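Local coordinates for N-acyl-D-glutamate deacylase (Bordetella bronchiseptica, PDB 3GIP), which catalyses the hydrolysis of N-acyl-D-glutamate to D-glutamate and a carboxylate, probably with the help of the zinc bound in its amidohydrolase barrel, at residues A[373-378]-A[440-445]; A[282-287]-A[378-383]; A[99-104]-A[150-155]; A[69-74]-A[118-123]. All blocks are in the same frame, centred on the assembly; numbering follows the deposited sequence.

Contact 1. Residues A[373-378]-A[440-445]; sequences PHPRLW and ATWDEP. With FMT (formic acid), chain D.
Pro375 and Pro445 meet where the loop between strands 428-431 and 452-457 covers the loop that leads into helix 376-391 in this amidohydrolase of the TIM-barrel clan. The contact illustrates how rigid proline rings serve as bumps. Pro375 fills a hollow formed by Ala440, Trp442 and Pro445: its CB lies 3.8 Å from Ala440 CB, while its CG rides over one face of the Trp442 six-membered ring, 4.1 Å from the centroid, in a CH-pi contact. The same indole turns its edge to the face of the His374 imidazole in a T-shaped stack, planes at 63°. CD of Arg376 covers the other imidazole face, leaving His374 held flat between the two. Pro373 crosses Pro445 at about a right angle, CD to CG 3.9 Å. No direct hydrogen bond joins the segments, but a water donates to both Pro373 O and Trp442 O. On the Trp378 side, the carbonyl oxygen of Pro445 is buried without a hydrogen-bond partner, 3.4 Å from Trp378 CD1.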
loop_
_atom_site.group_PDB
_atom_site.type_symbol
_atom_site.label_atom_id
_atom_site.label_comp_id
_atom_site.label_asym_id
_atom_site.label_seq_id
_atom_site.Cartn_x
_atom_site.Cartn_y
_atom_site.Cartn_z
ATOM N N PRO A 373 -12.479 -9.396 -5.153
ATOM C CA PRO A 373 -11.528 -8.286 -5.191
ATOM C C PRO A 373 -10.862 -7.989 -6.523
ATOM O O PRO A 373 -10.834 -8.817 -7.433
ATOM C CB PRO A 373 -10.497 -8.698 -4.151
ATOM C CG PRO A 373 -10.422 -10.180 -4.375
ATOM C CD PRO A 373 -11.889 -10.566 -4.473
ATOM N N HIS A 374 -10.325 -6.779 -6.602
ATOM C CA HIS A 374 -9.570 -6.328 -7.755
ATOM C C HIS A 374 -8.301 -7.183 -7.633
ATOM O O HIS A 374 -7.750 -7.334 -6.538
ATOM C CB HIS A 374 -9.279 -4.833 -7.587
ATOM C CG HIS A 374 -8.401 -4.253 -8.650
ATOM N ND1 HIS A 374 -8.656 -3.035 -9.240
ATOM C CD2 HIS A 374 -7.243 -4.699 -9.189
ATOM C CE1 HIS A 374 -7.690 -2.756 -10.098
ATOM N NE2 HIS A 374 -6.822 -3.749 -10.085
ATOM N N PRO A 375 -7.828 -7.766 -8.747
ATOM C CA PRO A 375 -6.634 -8.618 -8.764
ATOM C C PRO A 375 -5.339 -8.019 -8.222
ATOM O O PRO A 375 -4.396 -8.754 -7.928
ATOM C CB PRO A 375 -6.522 -9.032 -10.234
ATOM C CG PRO A 375 -7.150 -7.882 -10.957
ATOM C CD PRO A 375 -8.361 -7.590 -10.109
ATOM N N ARG A 376 -5.296 -6.698 -8.085
ATOM C CA ARG A 376 -4.106 -6.029 -7.562
ATOM C C ARG A 376 -3.759 -6.588 -6.181
ATOM O O ARG A 376 -2.614 -6.521 -5.737
ATOM C CB ARG A 376 -4.348 -4.520 -7.482
ATOM C CG ARG A 376 -5.405 -4.116 -6.474
ATOM C CD ARG A 376 -5.852 -2.685 -6.697
ATOM N NE ARG A 376 -6.742 -2.235 -5.632
ATOM C CZ ARG A 376 -7.458 -1.118 -5.678
ATOM N NH1 ARG A 376 -7.403 -0.326 -6.742
ATOM N NH2 ARG A 376 -8.221 -0.780 -4.644
ATOM N N LEU A 377 -4.761 -7.144 -5.511
ATOM C CA LEU A 377 -4.580 -7.732 -4.187
ATOM C C LEU A 377 -3.524 -8.833 -4.210
ATOM O O LEU A 377 -2.710 -8.948 -3.289
ATOM C CB LEU A 377 -5.912 -8.318 -3.705
ATOM C CG LEU A 377 -5.918 -9.108 -2.394
ATOM C CD1 LEU A 377 -5.636 -8.175 -1.223
ATOM C CD2 LEU A 377 -7.279 -9.781 -2.226
ATOM N N TRP A 378 -3.540 -9.635 -5.272
ATOM C CA TRP A 378 -2.613 -10.755 -5.414
ATOM C C TRP A 378 -1.524 -10.618 -6.471
ATOM O O TRP A 378 -0.560 -11.380 -6.453
ATOM C CB TRP A 378 -3.381 -12.043 -5.729
ATOM C CG TRP A 378 -4.085 -12.663 -4.567
ATOM C CD1 TRP A 378 -5.268 -12.269 -4.014
ATOM C CD2 TRP A 378 -3.645 -13.798 -3.813
ATOM N NE1 TRP A 378 -5.595 -13.092 -2.961
ATOM C CE2 TRP A 378 -4.614 -14.038 -2.817
ATOM C CE3 TRP A 378 -2.523 -14.636 -3.884
ATOM C CZ2 TRP A 378 -4.497 -15.083 -1.893
ATOM C CZ3 TRP A 378 -2.406 -15.677 -2.966
ATOM C CH2 TRP A 378 -3.392 -15.889 -1.984
ATOM N N ALA A 440 -3.296 -13.438 -11.183
ATOM C CA ALA A 440 -4.608 -12.969 -10.761
ATOM C C ALA A 440 -5.252 -12.174 -11.889
ATOM O O ALA A 440 -4.645 -11.257 -12.443
ATOM C CB ALA A 440 -4.482 -12.101 -9.514
ATOM N N THR A 441 -6.485 -12.534 -12.225
ATOM C CA THR A 441 -7.212 -11.856 -13.286
ATOM C C THR A 441 -8.491 -11.246 -12.732
ATOM O O THR A 441 -8.844 -11.463 -11.571
ATOM C CB THR A 441 -7.585 -12.838 -14.404
ATOM O OG1 THR A 441 -8.404 -13.879 -13.859
ATOM C CG2 THR A 441 -6.332 -13.448 -15.021
ATOM N N TRP A 442 -9.190 -10.479 -13.559
ATOM C CA TRP A 442 -10.427 -9.863 -13.113
ATOM C C TRP A 442 -11.426 -10.945 -12.692
ATOM O O TRP A 442 -12.108 -10.800 -11.681
ATOM C CB TRP A 442 -11.023 -8.989 -14.225
ATOM C CG TRP A 442 -10.058 -7.960 -14.753
ATOM C CD1 TRP A 442 -9.392 -7.996 -15.946
ATOM C CD2 TRP A 442 -9.621 -6.767 -14.087
ATOM N NE1 TRP A 442 -8.569 -6.901 -16.065
ATOM C CE2 TRP A 442 -8.689 -6.130 -14.937
ATOM C CE3 TRP A 442 -9.925 -6.174 -12.853
ATOM C CZ2 TRP A 442 -8.057 -4.930 -14.595
ATOM C CZ3 TRP A 442 -9.295 -4.979 -12.511
ATOM C CH2 TRP A 442 -8.371 -4.371 -13.381
ATOM N N ASP A 443 -11.504 -12.033 -13.457
ATOM C CA ASP A 443 -12.434 -13.116 -13.131
ATOM C C ASP A 443 -11.951 -14.010 -11.994
ATOM O O ASP A 443 -12.759 -14.546 -11.237
ATOM C CB ASP A 443 -12.709 -13.995 -14.353
ATOM C CG ASP A 443 -13.415 -13.250 -15.462
ATOM O OD1 ASP A 443 -14.087 -12.237 -15.175
ATOM O OD2 ASP A 443 -13.309 -13.698 -16.622
ATOM N N GLU A 444 -10.635 -14.188 -11.900
ATOM C CA GLU A 444 -10.036 -15.014 -10.854
ATOM C C GLU A 444 -8.951 -14.181 -10.188
ATOM O O GLU A 444 -7.756 -14.426 -10.367
ATOM C CB GLU A 444 -9.436 -16.284 -11.461
ATOM C CG GLU A 444 -10.479 -17.238 -12.027
ATOM C CD GLU A 444 -9.861 -18.471 -12.653
ATOM O OE1 GLU A 444 -9.364 -18.377 -13.794
ATOM O OE2 GLU A 444 -9.858 -19.533 -11.996
ATOM N N PRO A 445 -9.366 -13.193 -9.385
ATOM C CA PRO A 445 -8.466 -12.279 -8.675
ATOM C C PRO A 445 -7.597 -12.825 -7.550
ATOM O O PRO A 445 -6.773 -12.089 -7.008
ATOM C CB PRO A 445 -9.415 -11.193 -8.189
ATOM C CG PRO A 445 -10.643 -11.974 -7.860
ATOM C CD PRO A 445 -10.772 -12.897 -9.054
HETATM C C FMT D . -8.208 3.219 -5.812
HETATM O O1 FMT D . -8.581 2.078 -5.932
HETATM O O2 FMT D . -7.181 3.661 -6.544
HETATM O O HOH W 1 -11.651 -8.673 -10.100
HETATM O O HOH W 2 -1.142 -13.242 -8.999
#

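Contact 2. Residues A[282-287]-A[378-383]; sequences YPYPGS and WGSFTR. With FMT (formic acid), chain D; FMT (formic acid), chain E.
Pro283 and Arg383 join the loop that leaves strand 277-281 to helix 376-391, and Pro283 is the centre of an inverse gamma turn. The turn presents its carbonyl to the helix: Arg383 NE donates to Pro283 O at 3.0 Å, with the oxygen almost in the guanidinium plane though the N-H...O angle is bent to 135°. This is the tight part. Arg383 runs extended from CG to NE, which carries CD over one face of Tyr284, 3.7 Å from the ring centroid in a CH-pi contact, with ring and guanidinium planes only 9° apart. At the edge of the ring, near its plane, Tyr284 OH comes to 3.2 Å from Gly379 C, and Pro283 CG packs 3.4 Å from Ser380 O. Arg383 as a whole is partly exposed, and its NH1 makes a salt bridge with Asp438. The packing is looser at Tyr282, whose CB comes no nearer than 4.1 Å to Ser380 OG, a hydroxyl bonded to Arg376 O. The Tyr282 side chain leads away from the helix and lies about 7 Å from the zinc, and there its OH donates to O2 of a bound formate at 2.6 Å.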
loop_
_atom_site.group_PDB
_atom_site.type_symbol
_atom_site.label_atom_id
_atom_site.label_comp_id
_atom_site.label_asym_id
_atom_site.label_seq_id
_atom_site.Cartn_x
_atom_site.Cartn_y
_atom_site.Cartn_z
ATOM N N TYR A 282 -0.474 1.132 -8.659
ATOM C CA TYR A 282 -0.650 -0.304 -8.796
ATOM C C TYR A 282 -0.732 -0.390 -10.324
ATOM O O TYR A 282 -1.251 0.519 -10.974
ATOM C CB TYR A 282 -1.917 -0.827 -8.092
ATOM C CG TYR A 282 -3.161 0.006 -8.244
ATOM C CD1 TYR A 282 -3.916 -0.032 -9.416
ATOM C CD2 TYR A 282 -3.597 0.825 -7.205
ATOM C CE1 TYR A 282 -5.074 0.725 -9.549
ATOM C CE2 TYR A 282 -4.749 1.587 -7.324
ATOM C CZ TYR A 282 -5.485 1.533 -8.499
ATOM O OH TYR A 282 -6.625 2.288 -8.620
ATOM N N PRO A 283 -0.191 -1.463 -10.914
ATOM C CA PRO A 283 -0.182 -1.649 -12.371
ATOM C C PRO A 283 -1.465 -2.102 -13.057
ATOM O O PRO A 283 -1.472 -3.128 -13.733
ATOM C CB PRO A 283 0.955 -2.642 -12.560
ATOM C CG PRO A 283 0.754 -3.553 -11.381
ATOM C CD PRO A 283 0.496 -2.578 -10.240
ATOM N N TYR A 284 -2.537 -1.325 -12.900
ATOM C CA TYR A 284 -3.832 -1.642 -13.505
ATOM C C TYR A 284 -4.568 -0.357 -13.873
ATOM O O TYR A 284 -4.436 0.660 -13.187
ATOM C CB TYR A 284 -4.710 -2.436 -12.534
ATOM C CG TYR A 284 -4.090 -3.703 -12.000
ATOM C CD1 TYR A 284 -4.389 -4.949 -12.557
ATOM C CD2 TYR A 284 -3.224 -3.662 -10.911
ATOM C CE1 TYR A 284 -3.841 -6.122 -12.028
ATOM C CE2 TYR A 284 -2.669 -4.820 -10.384
ATOM C CZ TYR A 284 -2.981 -6.046 -10.940
ATOM O OH TYR A 284 -2.452 -7.191 -10.392
ATOM N N PRO A 285 -5.367 -0.392 -14.954
ATOM C CA PRO A 285 -6.123 0.779 -15.403
ATOM C C PRO A 285 -7.535 0.866 -14.828
ATOM O O PRO A 285 -8.403 1.522 -15.397
ATOM C CB PRO A 285 -6.130 0.609 -16.912
ATOM C CG PRO A 285 -6.336 -0.863 -17.038
ATOM C CD PRO A 285 -5.380 -1.442 -15.992
ATOM N N GLY A 286 -7.761 0.184 -13.710
ATOM C CA GLY A 286 -9.057 0.221 -13.062
ATOM C C GLY A 286 -8.842 0.386 -11.570
ATOM O O GLY A 286 -7.904 -0.184 -11.018
ATOM N N SER A 287 -9.694 1.175 -10.922
ATOM C CA SER A 287 -9.586 1.398 -9.485
ATOM C C SER A 287 -10.605 0.515 -8.780
ATOM O O SER A 287 -11.376 -0.185 -9.426
ATOM C CB SER A 287 -9.867 2.866 -9.162
ATOM O OG SER A 287 -11.218 3.196 -9.448
ATOM N N TRP A 378 -3.540 -9.635 -5.272
ATOM C CA TRP A 378 -2.613 -10.755 -5.414
ATOM C C TRP A 378 -1.524 -10.618 -6.471
ATOM O O TRP A 378 -0.560 -11.380 -6.453
ATOM C CB TRP A 378 -3.381 -12.043 -5.729
ATOM C CG TRP A 378 -4.085 -12.663 -4.567
ATOM C CD1 TRP A 378 -5.268 -12.269 -4.014
ATOM C CD2 TRP A 378 -3.645 -13.798 -3.813
ATOM N NE1 TRP A 378 -5.595 -13.092 -2.961
ATOM C CE2 TRP A 378 -4.614 -14.038 -2.817
ATOM C CE3 TRP A 378 -2.523 -14.636 -3.884
ATOM C CZ2 TRP A 378 -4.497 -15.083 -1.893
ATOM C CZ3 TRP A 378 -2.406 -15.677 -2.966
ATOM C CH2 TRP A 378 -3.392 -15.889 -1.984
ATOM N N GLY A 379 -1.648 -9.665 -7.387
ATOM C CA GLY A 379 -0.635 -9.596 -8.428
ATOM C C GLY A 379 0.093 -8.309 -8.737
ATOM O O GLY A 379 0.815 -8.253 -9.728
ATOM N N SER A 380 -0.052 -7.289 -7.901
ATOM C CA SER A 380 0.602 -6.012 -8.163
ATOM C C SER A 380 2.112 -6.040 -8.402
ATOM O O SER A 380 2.587 -5.597 -9.450
ATOM C CB SER A 380 0.303 -5.023 -7.030
ATOM O OG SER A 380 -1.062 -4.645 -7.030
ATOM N N PHE A 381 2.876 -6.556 -7.444
ATOM C CA PHE A 381 4.328 -6.552 -7.599
ATOM C C PHE A 381 4.868 -7.421 -8.724
ATOM O O PHE A 381 5.782 -7.019 -9.447
ATOM C CB PHE A 381 4.986 -6.894 -6.257
ATOM C CG PHE A 381 4.965 -5.749 -5.285
ATOM C CD1 PHE A 381 6.090 -4.952 -5.105
ATOM C CD2 PHE A 381 3.792 -5.414 -4.615
ATOM C CE1 PHE A 381 6.047 -3.832 -4.274
ATOM C CE2 PHE A 381 3.733 -4.300 -3.784
ATOM C CZ PHE A 381 4.865 -3.505 -3.613
ATOM N N THR A 382 4.290 -8.600 -8.894
ATOM C CA THR A 382 4.739 -9.491 -9.949
ATOM C C THR A 382 4.256 -9.006 -11.319
ATOM O O THR A 382 4.867 -9.318 -12.343
ATOM C CB THR A 382 4.259 -10.914 -9.665
ATOM O OG1 THR A 382 2.873 -10.877 -9.310
ATOM C CG2 THR A 382 5.059 -11.514 -8.507
ATOM N N ARG A 383 3.171 -8.235 -11.346
ATOM C CA ARG A 383 2.686 -7.702 -12.614
ATOM C C ARG A 383 3.662 -6.608 -13.047
ATOM O O ARG A 383 3.918 -6.426 -14.237
ATOM C CB ARG A 383 1.272 -7.129 -12.469
ATOM C CG ARG A 383 0.623 -6.722 -13.795
ATOM C CD ARG A 383 -0.833 -6.330 -13.581
ATOM N NE ARG A 383 -1.534 -5.932 -14.803
ATOM C CZ ARG A 383 -1.961 -6.771 -15.743
ATOM N NH1 ARG A 383 -1.762 -8.077 -15.623
ATOM N NH2 ARG A 383 -2.611 -6.302 -16.803
HETATM C C FMT D . -8.208 3.219 -5.812
HETATM O O1 FMT D . -8.581 2.078 -5.932
HETATM O O2 FMT D . -7.181 3.661 -6.544
HETATM C C FMT E . -11.446 5.499 -7.019
HETATM O O1 FMT E . -12.230 4.927 -7.735
HETATM O O2 FMT E . -11.849 6.561 -6.311
#

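Contact 3. Residues A[99-104]-A[150-155]; sequences AAPAPL and RLAAMR
The C-terminal end of helix 146-153, which follows barrel strand 139-145, receives the loop after strand 87-92 through a single backbone bond from Leu104 to Leu151. Leu104 N donates to Leu151 O at 2.8 Å. The hydrogen bond is nearly straight, at 172°, though the donor sits above the carbonyl plane, 39° out of it. The same oxygen also accepts from Asn107 ND2, farther along the loop, and is thus gripped twice. Around this bond the packing is small and close. Pro103 CB rests 3.6 Å from Leu151 CB, and Ala152 CB fits into the bend of the loop, 3.3 Å from Ala102 O and 4.0 Å from Pro101 CG. A cis peptide precedes Pro101 and probably contributes to that bend. Leu104 then reaches over the last turn: chi1 of -72° sets CG anti to its own carbonyl carbon and 3.3 Å from Ala152 O, while CD1 comes to 3.5 Å from Met154 O, the carbonyl of the first residue to leave helical geometry. Met172 of helix 163-179 touches both Pro101 and Ala152 and extends the apolar patch. The principle at work is that the last turn of a helix has carbonyls without partners farther along that helix; here a backbone amide and an asparagine side chain supply donors, in a loop packed against a helix end of the TIM-barrel fold.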
loop_
_atom_site.group_PDB
_atom_site.type_symbol
_atom_site.label_atom_id
_atom_site.label_comp_id
_atom_site.label_asym_id
_atom_site.label_seq_id
_atom_site.Cartn_x
_atom_site.Cartn_y
_atom_site.Cartn_z
ATOM N N ALA A 99 -6.369 1.091 11.675
ATOM C CA ALA A 99 -6.786 0.207 12.758
ATOM C C ALA A 99 -7.129 0.991 14.020
ATOM O O ALA A 99 -7.967 0.563 14.810
ATOM C CB ALA A 99 -5.682 -0.797 13.063
ATOM N N ALA A 100 -6.478 2.135 14.200
ATOM C CA ALA A 100 -6.700 2.973 15.374
ATOM C C ALA A 100 -6.438 4.439 15.033
ATOM O O ALA A 100 -5.756 4.739 14.057
ATOM C CB ALA A 100 -5.773 2.523 16.507
ATOM N N PRO A 101 -6.976 5.374 15.833
ATOM C CA PRO A 101 -7.808 5.159 17.021
ATOM C C PRO A 101 -9.251 4.823 16.666
ATOM O O PRO A 101 -9.699 5.060 15.545
ATOM C CB PRO A 101 -7.696 6.488 17.756
ATOM C CG PRO A 101 -7.661 7.463 16.624
ATOM C CD PRO A 101 -6.677 6.809 15.668
ATOM N N ALA A 102 -9.978 4.281 17.636
ATOM C CA ALA A 102 -11.370 3.910 17.431
ATOM C C ALA A 102 -12.278 5.135 17.382
ATOM O O ALA A 102 -12.055 6.122 18.088
ATOM C CB ALA A 102 -11.821 2.966 18.547
ATOM N N PRO A 103 -13.317 5.089 16.539
ATOM C CA PRO A 103 -14.248 6.213 16.425
ATOM C C PRO A 103 -15.122 6.314 17.664
ATOM O O PRO A 103 -15.243 5.355 18.430
ATOM C CB PRO A 103 -15.066 5.852 15.192
ATOM C CG PRO A 103 -15.137 4.361 15.285
ATOM C CD PRO A 103 -13.706 3.998 15.626
ATOM N N LEU A 104 -15.720 7.480 17.866
ATOM C CA LEU A 104 -16.621 7.676 18.995
ATOM C C LEU A 104 -17.828 6.790 18.710
ATOM O O LEU A 104 -18.145 6.521 17.553
ATOM C CB LEU A 104 -17.062 9.136 19.076
ATOM C CG LEU A 104 -16.013 10.151 19.539
ATOM C CD1 LEU A 104 -16.488 11.556 19.223
ATOM C CD2 LEU A 104 -15.761 9.979 21.040
ATOM N N ARG A 150 -10.796 12.321 12.980
ATOM C CA ARG A 150 -12.038 13.080 13.004
ATOM C C ARG A 150 -13.147 12.320 13.726
ATOM O O ARG A 150 -13.861 12.887 14.554
ATOM C CB ARG A 150 -12.514 13.412 11.585
ATOM C CG ARG A 150 -12.124 14.795 11.103
ATOM C CD ARG A 150 -12.994 15.246 9.935
ATOM N NE ARG A 150 -12.828 16.674 9.679
ATOM C CZ ARG A 150 -13.825 17.551 9.654
ATOM N NH1 ARG A 150 -15.071 17.152 9.861
ATOM N NH2 ARG A 150 -13.573 18.837 9.447
ATOM N N LEU A 151 -13.294 11.037 13.410
ATOM C CA LEU A 151 -14.344 10.227 14.022
ATOM C C LEU A 151 -14.129 9.996 15.511
ATOM O O LEU A 151 -15.080 9.719 16.244
ATOM C CB LEU A 151 -14.453 8.878 13.312
ATOM C CG LEU A 151 -14.825 8.940 11.829
ATOM C CD1 LEU A 151 -14.733 7.549 11.233
ATOM C CD2 LEU A 151 -16.226 9.518 11.662
ATOM N N ALA A 152 -12.884 10.110 15.954
ATOM C CA ALA A 152 -12.557 9.901 17.359
ATOM C C ALA A 152 -12.604 11.187 18.175
ATOM O O ALA A 152 -12.842 11.152 19.386
ATOM C CB ALA A 152 -11.173 9.267 17.476
ATOM N N ALA A 153 -12.393 12.319 17.512
ATOM C CA ALA A 153 -12.366 13.603 18.199
ATOM C C ALA A 153 -13.607 14.470 18.047
ATOM O O ALA A 153 -13.831 15.374 18.854
ATOM C CB ALA A 153 -11.138 14.395 17.745
ATOM N N MET A 154 -14.424 14.197 17.035
ATOM C CA MET A 154 -15.598 15.027 16.795
ATOM C C MET A 154 -16.971 14.391 16.982
ATOM O O MET A 154 -17.320 13.413 16.318
ATOM C CB MET A 154 -15.505 15.627 15.393
ATOM C CG MET A 154 -14.283 16.509 15.203
ATOM S SD MET A 154 -14.055 17.051 13.503
ATOM C CE MET A 154 -15.280 18.335 13.392
ATOM N N ARG A 155 -17.745 14.975 17.892
ATOM C CA ARG A 155 -19.100 14.530 18.190
ATOM C C ARG A 155 -19.914 14.581 16.896
ATOM O O ARG A 155 -20.812 13.764 16.673
ATOM C CB ARG A 155 -19.706 15.450 19.256
ATOM C CG ARG A 155 -21.187 15.271 19.513
ATOM C CD ARG A 155 -21.629 16.187 20.648
ATOM N NE ARG A 155 -23.079 16.229 20.794
ATOM C CZ ARG A 155 -23.902 16.747 19.889
ATOM N NH1 ARG A 155 -23.417 17.268 18.770
ATOM N NH2 ARG A 155 -25.211 16.748 20.105
#

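Contact 4. Residues A[69-74]-A[118-123]; sequences DDLMFV and TPLFAD
Leu71, just before helix 72-75, points toward Thr118 of the loop that leads to helix 124-133, the two side chains sliding past each other in opposite directions. Followed outward, its CB comes first to 4.1 Å from Thr118 CB. Chi1 of -44° sets CG anti to the carbonyl carbon, and from there the branches divide. CD1 touches the backbone, 3.4 Å from Thr118 O, and lies 3.9 Å from Thr118 CB. CD2 turns to the apolar part of the loop, 4.0 Å from Leu120 CD2 and 4.4 Å from Phe121 CE2. One leucine fork thus spans three residues without any hydrogen bond between the segments. Toward the surface, Val74 and Thr118 meet tip to tip, CG1 to OG1 at 4.1 Å; the threonine hydroxyl is hydrogen-bonded to Glu75. Phe121 also packs on Tyr127 and Ala130 of helix 124-133, and Phe73 lies against both that helix and strand 87-92, tying helix 72-75 to the barrel.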
loop_
_atom_site.group_PDB
_atom_site.type_symbol
_atom_site.label_atom_id
_atom_site.label_comp_id
_atom_site.label_asym_id
_atom_site.label_seq_id
_atom_site.Cartn_x
_atom_site.Cartn_y
_atom_site.Cartn_z
ATOM N N ASP A 69 -4.399 -3.696 4.901
ATOM C CA ASP A 69 -4.431 -4.938 5.669
ATOM C C ASP A 69 -4.408 -4.735 7.184
ATOM O O ASP A 69 -4.137 -5.672 7.934
ATOM C CB ASP A 69 -3.241 -5.800 5.250
ATOM C CG ASP A 69 -2.996 -5.754 3.754
ATOM O OD1 ASP A 69 -3.602 -6.564 3.019
ATOM O OD2 ASP A 69 -2.211 -4.886 3.314
ATOM N N ASP A 70 -4.718 -3.519 7.617
ATOM C CA ASP A 70 -4.720 -3.154 9.033
ATOM C C ASP A 70 -5.210 -4.224 10.001
ATOM O O ASP A 70 -4.536 -4.540 10.985
ATOM C CB ASP A 70 -5.579 -1.907 9.250
ATOM C CG ASP A 70 -5.070 -0.709 8.491
ATOM O OD1 ASP A 70 -4.701 0.290 9.147
ATOM O OD2 ASP A 70 -5.042 -0.767 7.243
ATOM N N LEU A 71 -6.387 -4.772 9.722
ATOM C CA LEU A 71 -6.990 -5.766 10.606
ATOM C C LEU A 71 -6.814 -7.219 10.187
ATOM O O LEU A 71 -7.338 -8.118 10.840
ATOM C CB LEU A 71 -8.485 -5.475 10.743
ATOM C CG LEU A 71 -8.873 -4.012 10.954
ATOM C CD1 LEU A 71 -10.386 -3.880 10.874
ATOM C CD2 LEU A 71 -8.341 -3.512 12.288
ATOM N N MET A 72 -6.076 -7.457 9.110
ATOM C CA MET A 72 -5.883 -8.816 8.623
ATOM C C MET A 72 -4.910 -9.655 9.436
ATOM O O MET A 72 -4.937 -10.880 9.368
ATOM C CB MET A 72 -5.425 -8.784 7.163
ATOM C CG MET A 72 -6.439 -8.148 6.230
ATOM S SD MET A 72 -8.035 -8.985 6.287
ATOM C CE MET A 72 -8.951 -7.896 7.334
ATOM N N PHE A 73 -4.045 -9.002 10.201
ATOM C CA PHE A 73 -3.072 -9.728 11.002
ATOM C C PHE A 73 -3.779 -10.530 12.092
ATOM O O PHE A 73 -3.212 -11.461 12.660
ATOM C CB PHE A 73 -2.059 -8.735 11.571
ATOM C CG PHE A 73 -1.462 -7.837 10.516
ATOM C CD1 PHE A 73 -0.674 -8.370 9.498
ATOM C CD2 PHE A 73 -1.753 -6.478 10.495
ATOM C CE1 PHE A 73 -0.191 -7.559 8.469
ATOM C CE2 PHE A 73 -1.275 -5.654 9.470
ATOM C CZ PHE A 73 -0.494 -6.198 8.455
ATOM N N VAL A 74 -5.029 -10.175 12.369
ATOM C CA VAL A 74 -5.815 -10.896 13.362
ATOM C C VAL A 74 -6.917 -11.697 12.658
ATOM O O VAL A 74 -7.227 -12.823 13.051
ATOM C CB VAL A 74 -6.454 -9.932 14.402
ATOM C CG1 VAL A 74 -7.420 -8.975 13.719
ATOM C CG2 VAL A 74 -7.171 -10.733 15.482
ATOM N N THR A 118 -13.588 -6.349 12.018
ATOM C CA THR A 118 -12.967 -6.361 13.340
ATOM C C THR A 118 -13.064 -4.998 14.013
ATOM O O THR A 118 -12.707 -3.980 13.422
ATOM C CB THR A 118 -11.475 -6.750 13.258
ATOM O OG1 THR A 118 -11.358 -8.096 12.787
ATOM C CG2 THR A 118 -10.818 -6.645 14.627
ATOM N N PRO A 119 -13.565 -4.957 15.259
ATOM C CA PRO A 119 -13.685 -3.687 15.978
ATOM C C PRO A 119 -12.322 -3.005 16.042
ATOM O O PRO A 119 -11.314 -3.646 16.344
ATOM C CB PRO A 119 -14.182 -4.122 17.353
ATOM C CG PRO A 119 -15.030 -5.311 17.026
ATOM C CD PRO A 119 -14.164 -6.056 16.036
ATOM N N LEU A 120 -12.291 -1.710 15.753
ATOM C CA LEU A 120 -11.037 -0.970 15.770
ATOM C C LEU A 120 -10.401 -0.900 17.154
ATOM O O LEU A 120 -11.076 -1.055 18.173
ATOM C CB LEU A 120 -11.256 0.439 15.213
ATOM C CG LEU A 120 -11.702 0.466 13.746
ATOM C CD1 LEU A 120 -11.785 1.902 13.248
ATOM C CD2 LEU A 120 -10.716 -0.328 12.905
ATOM N N PHE A 121 -9.091 -0.677 17.175
ATOM C CA PHE A 121 -8.332 -0.585 18.415
ATOM C C PHE A 121 -8.428 0.814 19.012
ATOM O O PHE A 121 -8.562 1.800 18.287
ATOM C CB PHE A 121 -6.872 -0.951 18.149
ATOM C CG PHE A 121 -6.663 -2.407 17.846
ATOM C CD1 PHE A 121 -6.467 -3.323 18.875
ATOM C CD2 PHE A 121 -6.697 -2.870 16.535
ATOM C CE1 PHE A 121 -6.306 -4.683 18.601
ATOM C CE2 PHE A 121 -6.538 -4.227 16.250
ATOM C CZ PHE A 121 -6.343 -5.134 17.285
ATOM N N ALA A 122 -8.368 0.891 20.339
ATOM C CA ALA A 122 -8.462 2.165 21.047
ATOM C C ALA A 122 -7.453 3.194 20.547
ATOM O O ALA A 122 -7.809 4.337 20.263
ATOM C CB ALA A 122 -8.273 1.935 22.547
ATOM N N ASP A 123 -6.192 2.784 20.461
ATOM C CA ASP A 123 -5.124 3.660 19.993
ATOM C C ASP A 123 -3.996 2.834 19.396
ATOM O O ASP A 123 -4.040 1.604 19.413
ATOM C CB ASP A 123 -4.580 4.524 21.140
ATOM C CG ASP A 123 -4.235 3.713 22.380
ATOM O OD1 ASP A 123 -3.769 2.561 22.245
ATOM O OD2 ASP A 123 -4.418 4.241 23.499
#

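The four contacts form two groups. Contacts 1 and 2 share Trp378 and helix 376-391, their centres 9 Å apart, and both reach the formate held by Arg376 and Tyr282. Contacts 3 and 4 lie 14 Å apart between centres and touch through a probable backbone hydrogen bond from Phe121 to Ala99. The centres of contacts 2 and 3 are about 32 Å apart, on opposite sides of the chain's centre. Along the chain, contacts 4 and 3 interleave first, and contacts 2 and 1 interleave later. The contacts thus join loops to helices in two separate regions. Of the zinc ligands, Cys95 lies within the early group's span, and His218 and His248 fall between the two groups.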